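Local coordinates for protein reducing-end xylose-releasing exo-oligoxylanase Rex8A (Paenibacillus barcinonensis, PDB 6SUD) that hydrolyses short xylooligosaccharides, linear or branched, by releasing xylose from their reducing ends, as part of xylan breakdown, at residues A30-T35 against V80-K85; A136-S141 against A207-E212. The protein carries 1 engineered substitution. All coordinates share one frame; numbering follows the deposited sequence.

Interaction 1. Residues A30-T35 against V80-K85; sequences ARLEQT and VQMDKK. With EDO (1,2-ethanediol), chain H.
L32 and M82 make the apolar part of this contact, and they do it by running past one another in opposite directions. The sulfur of M82 lies against the fork of the leucine: M82 SD is 3.9 Å from L32 CD2 and about as far from L32 CG. Bends at chi2 (-68°) and chi3 (-63°) curl the methionine chain and leave M82 CE 4.3 Å from E33 OE2, a loose contact. Helix 359-373 packs on both, M370 touching L32 and F367 touching M82.

The contact lies in the (alpha/alpha)6 barrel of glycosyl hydrolase family 8 and joins helix 25-41 to the C-terminal end of helix 69-81. That end is closed by a Schellman motif, where the positive phi of D83 (58°) ends the helix, and K84 then takes the N-cap position of helix 85-99.

The electrostatic component is looser. K84 NZ and E33 OE2 carry opposite charges at 4.3 Å, too far for a salt bridge; the other carboxylate oxygen, E33 OE1, is hydrogen-bonded by N37, while the K84 ammonium has a cation-pi partner in W36.

Hydrogen bonds serve each side separately. R31 O accepts from T35 OG1 (2.8 Å) and from T35 N, which arrive from opposite faces of the carbonyl plane. A 1,2-ethanediol, probably from the crystallisation liquor, gives D83 O a weak hydrogen bond from its O2 and is also held by E87.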
loop_
_atom_site.group_PDB
_atom_site.type_symbol
_atom_site.label_atom_id
_atom_site.label_comp_id
_atom_site.label_asym_id
_atom_site.label_seq_id
_atom_site.Cartn_x
_atom_site.Cartn_y
_atom_site.Cartn_z
ATOM N N ALA A 30 4.825 -7.347 21.738
ATOM C CA ALA A 30 5.950 -6.469 22.135
ATOM C C ALA A 30 6.777 -6.080 20.900
ATOM O O ALA A 30 7.223 -4.912 20.822
ATOM C CB ALA A 30 6.806 -7.131 23.185
ATOM N N ARG A 31 6.974 -7.026 19.978
ATOM C CA ARG A 31 7.763 -6.813 18.734
ATOM C C ARG A 31 7.022 -5.790 17.865
ATOM O O ARG A 31 7.686 -4.897 17.320
ATOM C CB ARG A 31 8.001 -8.134 17.998
ATOM C CG ARG A 31 8.833 -8.004 16.731
ATOM C CD ARG A 31 10.271 -7.570 16.975
ATOM N NE ARG A 31 10.965 -7.485 15.693
ATOM C CZ ARG A 31 11.483 -8.525 15.041
ATOM N NH1 ARG A 31 12.074 -8.331 13.873
ATOM N NH2 ARG A 31 11.403 -9.753 15.546
ATOM N N LEU A 32 5.695 -5.913 17.781
ATOM C CA LEU A 32 4.873 -5.010 16.946
ATOM C C LEU A 32 4.938 -3.616 17.568
ATOM O O LEU A 32 5.231 -2.647 16.849
ATOM C CB LEU A 32 3.427 -5.507 16.859
ATOM C CG LEU A 32 2.522 -4.563 16.069
ATOM C CD1 LEU A 32 3.083 -4.327 14.674
ATOM C CD2 LEU A 32 1.102 -5.068 15.987
ATOM N N GLU A 33 4.738 -3.534 18.880
ATOM C CA GLU A 33 4.787 -2.243 19.600
ATOM C C GLU A 33 6.163 -1.601 19.405
ATOM O O GLU A 33 6.191 -0.391 19.207
ATOM C CB GLU A 33 4.416 -2.450 21.064
ATOM C CG GLU A 33 4.989 -1.395 21.985
ATOM C CD GLU A 33 4.406 -0.012 21.758
ATOM O OE1 GLU A 33 4.783 0.921 22.487
ATOM O OE2 GLU A 33 3.576 0.135 20.848
ATOM N N GLN A 34 7.249 -2.376 19.480
ATOM C CA GLN A 34 8.619 -1.819 19.355
ATOM C C GLN A 34 8.876 -1.381 17.913
ATOM O O GLN A 34 9.624 -0.392 17.716
ATOM C CB GLN A 34 9.712 -2.795 19.784
ATOM C CG GLN A 34 11.047 -2.086 19.951
ATOM C CD GLN A 34 10.909 -0.778 20.699
ATOM O OE1 GLN A 34 11.157 0.295 20.155
ATOM N NE2 GLN A 34 10.479 -0.844 21.950
ATOM N N THR A 35 8.268 -2.043 16.926
ATOM C CA THR A 35 8.468 -1.614 15.521
ATOM C C THR A 35 7.839 -0.226 15.370
ATOM O O THR A 35 8.489 0.686 14.818
ATOM C CB THR A 35 7.888 -2.615 14.518
ATOM O OG1 THR A 35 8.468 -3.892 14.782
ATOM C CG2 THR A 35 8.125 -2.171 13.090
ATOM N N VAL A 80 -3.909 4.073 12.198
ATOM C CA VAL A 80 -5.298 3.641 12.521
ATOM C C VAL A 80 -5.266 2.149 12.867
ATOM O O VAL A 80 -5.912 1.781 13.857
ATOM C CB VAL A 80 -6.341 4.040 11.454
ATOM C CG1 VAL A 80 -6.161 3.361 10.103
ATOM C CG2 VAL A 80 -7.731 3.815 12.002
ATOM N N GLN A 81 -4.435 1.337 12.193
ATOM C CA GLN A 81 -4.264 -0.109 12.521
ATOM C C GLN A 81 -3.667 -0.268 13.929
ATOM O O GLN A 81 -4.026 -1.241 14.612
ATOM C CB GLN A 81 -3.404 -0.803 11.464
ATOM C CG GLN A 81 -4.080 -0.890 10.103
ATOM C CD GLN A 81 -5.262 -1.826 10.080
ATOM O OE1 GLN A 81 -5.407 -2.698 10.929
ATOM N NE2 GLN A 81 -6.108 -1.674 9.071
ATOM N N MET A 82 -2.867 0.691 14.390
ATOM C CA MET A 82 -2.204 0.622 15.721
ATOM C C MET A 82 -3.003 1.418 16.762
ATOM O O MET A 82 -2.540 1.487 17.915
ATOM C CB MET A 82 -0.774 1.166 15.652
ATOM C CG MET A 82 0.211 0.322 14.868
ATOM S SD MET A 82 0.539 -1.244 15.726
ATOM C CE MET A 82 1.296 -0.647 17.235
ATOM N N ASP A 83 -4.176 1.945 16.394
ATOM C CA ASP A 83 -5.064 2.727 17.296
ATOM C C ASP A 83 -4.283 3.942 17.826
ATOM O O ASP A 83 -4.298 4.197 19.075
ATOM C CB ASP A 83 -5.624 1.834 18.407
ATOM C CG ASP A 83 -6.744 2.464 19.212
ATOM O OD1 ASP A 83 -7.317 3.457 18.736
ATOM O OD2 ASP A 83 -7.042 1.954 20.313
ATOM N N LYS A 84 -3.642 4.684 16.924
ATOM C CA LYS A 84 -2.773 5.840 17.289
ATOM C C LYS A 84 -3.360 7.118 16.693
ATOM O O LYS A 84 -2.844 7.638 15.687
ATOM C CB LYS A 84 -1.322 5.590 16.883
ATOM C CG LYS A 84 -0.715 4.352 17.521
ATOM C CD LYS A 84 -0.197 4.554 18.914
ATOM C CE LYS A 84 0.627 3.385 19.414
ATOM N NZ LYS A 84 1.047 3.570 20.824
ATOM N N LYS A 85 -4.425 7.602 17.318
ATOM C CA LYS A 85 -5.241 8.702 16.768
ATOM C C LYS A 85 -4.429 9.999 16.665
ATOM O O LYS A 85 -4.619 10.730 15.683
ATOM C CB LYS A 85 -6.489 8.902 17.624
ATOM C CG LYS A 85 -7.489 9.867 17.005
ATOM C CD LYS A 85 -8.846 9.851 17.665
ATOM C CE LYS A 85 -9.899 10.595 16.874
ATOM N NZ LYS A 85 -9.589 12.043 16.815
HETATM C C1 EDO H . -2.811 8.196 20.087
HETATM O O1 EDO H . -1.392 8.219 20.201
HETATM C C2 EDO H . -3.362 6.858 20.354
HETATM O O2 EDO H . -4.747 6.823 20.650
#

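Interaction 2. Residues A136-S141 against A207-E212; sequences ALFFAS and AQYANE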
loop_
_atom_site.group_PDB
_atom_site.type_symbol
_atom_site.label_atom_id
_atom_site.label_comp_id
_atom_site.label_asym_id
_atom_site.label_seq_id
_atom_site.Cartn_x
_atom_site.Cartn_y
_atom_site.Cartn_z
ATOM N N ALA A 136 -7.842 4.575 4.944
ATOM C CA ALA A 136 -7.418 4.920 6.322
ATOM C C ALA A 136 -8.476 5.815 6.990
ATOM O O ALA A 136 -8.783 5.593 8.193
ATOM C CB ALA A 136 -6.057 5.554 6.304
ATOM N N LEU A 137 -9.030 6.781 6.257
ATOM C CA LEU A 137 -10.054 7.721 6.796
ATOM C C LEU A 137 -11.352 6.959 7.100
ATOM O O LEU A 137 -11.972 7.211 8.162
ATOM C CB LEU A 137 -10.301 8.836 5.788
ATOM C CG LEU A 137 -9.273 9.961 5.793
ATOM C CD1 LEU A 137 -9.339 10.737 4.493
ATOM C CD2 LEU A 137 -9.483 10.868 6.991
ATOM N N PHE A 138 -11.737 6.019 6.247
ATOM C CA PHE A 138 -12.914 5.154 6.524
ATOM C C PHE A 138 -12.682 4.374 7.821
ATOM O O PHE A 138 -13.593 4.302 8.653
ATOM C CB PHE A 138 -13.236 4.206 5.370
ATOM C CG PHE A 138 -13.974 4.853 4.228
ATOM C CD1 PHE A 138 -15.085 5.653 4.469
ATOM C CD2 PHE A 138 -13.587 4.623 2.917
ATOM C CE1 PHE A 138 -15.759 6.264 3.423
ATOM C CE2 PHE A 138 -14.274 5.225 1.871
ATOM C CZ PHE A 138 -15.353 6.045 2.129
ATOM N N PHE A 139 -11.487 3.814 8.013
ATOM C CA PHE A 139 -11.160 3.031 9.236
ATOM C C PHE A 139 -11.154 3.966 10.453
ATOM O O PHE A 139 -11.617 3.555 11.513
ATOM C CB PHE A 139 -9.831 2.276 9.102
ATOM C CG PHE A 139 -9.850 1.077 8.187
ATOM C CD1 PHE A 139 -11.045 0.475 7.805
ATOM C CD2 PHE A 139 -8.668 0.544 7.697
ATOM C CE1 PHE A 139 -11.050 -0.628 6.962
ATOM C CE2 PHE A 139 -8.680 -0.560 6.850
ATOM C CZ PHE A 139 -9.867 -1.138 6.482
ATOM N N ALA A 140 -10.627 5.180 10.313
ATOM C CA ALA A 140 -10.618 6.195 11.395
ATOM C C ALA A 140 -12.067 6.469 11.818
ATOM O O ALA A 140 -12.357 6.463 13.019
ATOM C CB ALA A 140 -9.912 7.446 10.941
ATOM N N SER A 141 -12.965 6.665 10.858
ATOM C CA SER A 141 -14.386 6.972 11.156
ATOM C C SER A 141 -15.008 5.805 11.924
ATOM O O SER A 141 -15.799 6.043 12.885
ATOM C CB SER A 141 -15.154 7.237 9.909
ATOM O OG SER A 141 -16.476 7.638 10.233
ATOM N N ALA A 207 -17.131 -0.212 -1.689
ATOM C CA ALA A 207 -18.486 -0.602 -2.148
ATOM C C ALA A 207 -19.461 -0.578 -0.965
ATOM O O ALA A 207 -20.670 -0.548 -1.223
ATOM C CB ALA A 207 -18.482 -1.944 -2.841
ATOM N N GLN A 208 -18.957 -0.616 0.273
ATOM C CA GLN A 208 -19.773 -0.509 1.512
ATOM C C GLN A 208 -19.854 0.946 1.979
ATOM O O GLN A 208 -20.911 1.319 2.529
ATOM C CB GLN A 208 -19.169 -1.334 2.648
ATOM C CG GLN A 208 -18.960 -2.797 2.312
ATOM C CD GLN A 208 -20.220 -3.592 2.510
ATOM O OE1 GLN A 208 -20.398 -4.236 3.540
ATOM N NE2 GLN A 208 -21.111 -3.538 1.533
ATOM N N TYR A 209 -18.758 1.706 1.867
ATOM C CA TYR A 209 -18.576 2.968 2.639
ATOM C C TYR A 209 -18.614 4.229 1.769
ATOM O O TYR A 209 -18.840 5.310 2.345
ATOM C CB TYR A 209 -17.268 2.945 3.433
ATOM C CG TYR A 209 -17.098 1.739 4.324
ATOM C CD1 TYR A 209 -18.173 1.187 5.005
ATOM C CD2 TYR A 209 -15.855 1.156 4.499
ATOM C CE1 TYR A 209 -18.023 0.073 5.816
ATOM C CE2 TYR A 209 -15.686 0.051 5.314
ATOM C CZ TYR A 209 -16.773 -0.493 5.972
ATOM O OH TYR A 209 -16.595 -1.586 6.772
ATOM N N ALA A 210 -18.435 4.129 0.454
ATOM C CA ALA A 210 -18.349 5.314 -0.434
ATOM C C ALA A 210 -19.749 5.896 -0.641
ATOM O O ALA A 210 -20.720 5.296 -0.153
ATOM C CB ALA A 210 -17.701 4.957 -1.750
ATOM N N ASN A 211 -19.832 7.019 -1.342
ATOM C CA ASN A 211 -21.121 7.604 -1.790
ATOM C C ASN A 211 -21.969 6.507 -2.451
ATOM O O ASN A 211 -21.429 5.732 -3.262
ATOM C CB ASN A 211 -20.905 8.788 -2.729
ATOM C CG ASN A 211 -20.463 10.042 -2.008
ATOM O OD1 ASN A 211 -20.637 10.178 -0.796
ATOM N ND2 ASN A 211 -19.849 10.953 -2.739
ATOM N N GLU A 212 -23.266 6.473 -2.136
ATOM C CA GLU A 212 -24.197 5.395 -2.571
ATOM C C GLU A 212 -24.134 5.210 -4.093
ATOM O O GLU A 212 -24.083 4.053 -4.537
ATOM C CB GLU A 212 -25.624 5.707 -2.117
ATOM C CG GLU A 212 -25.810 5.561 -0.619
ATOM C CD GLU A 212 -27.247 5.680 -0.145
ATOM O OE1 GLU A 212 -27.876 6.719 -0.443
ATOM O OE2 GLU A 212 -27.737 4.728 0.514
#
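F138 presents one face of its ring to Y209, so that helix 127-144 of the family 8 (alpha/alpha)6 barrel meets the C-terminal end of helix 200-209 through an aromatic side chain laid against backbone and beta carbon. Ahead of it on the first helix, L137 turns to other helices, touching W92 and Y153. At F138 itself, CG stands anti to the carbonyl carbon (chi1 -79°), which carries the ring across to the other helix. Y209 CB sits almost over its centre, 3.6 Å from the F138 ring centroid and only 11° off the normal, a CH-pi contact. The ring planes of F138 and Y209 meet at 51° with centroids 5.7 Å apart, an inclined pair. Were F138 replaced by an alanine, Y209 CB would probably lose the ring face it rests on and a gap would be likely to open between the two helices. One residue on, F139 points its beta carbon away from 207-212 and packs on M77 and V80 of helix 69-81. Where helix 200-209 gives way to A210, the carbonyl of Y209 is hydrogen-bonded by R158 NE, and its oxygen also lies 3.4 Å from F138 CE1.

Overall arrangement
From the N terminus, the chain first runs through helix 25-41, and interaction 1 closes the loop of 44 residues, sheet strands and helix together, that leads to the end of helix 69-81. Helix 85-99 and the strands after it then bring the chain to helix 127-144, where interaction 2 opens; its loop of 65 residues closes at the end of helix 200-209. The two loops follow in series, neither nested nor crossed. Although their centres lie about 22 Å apart, the two contacts touch: V80 and Q81 of interaction 1 pack on helix 127-144, with Q81 NE2 3.6 Å from F139 CE2. Together the contacts tie helices 25-41, 69-81, 127-144 and 200-209 into one connected run of packing.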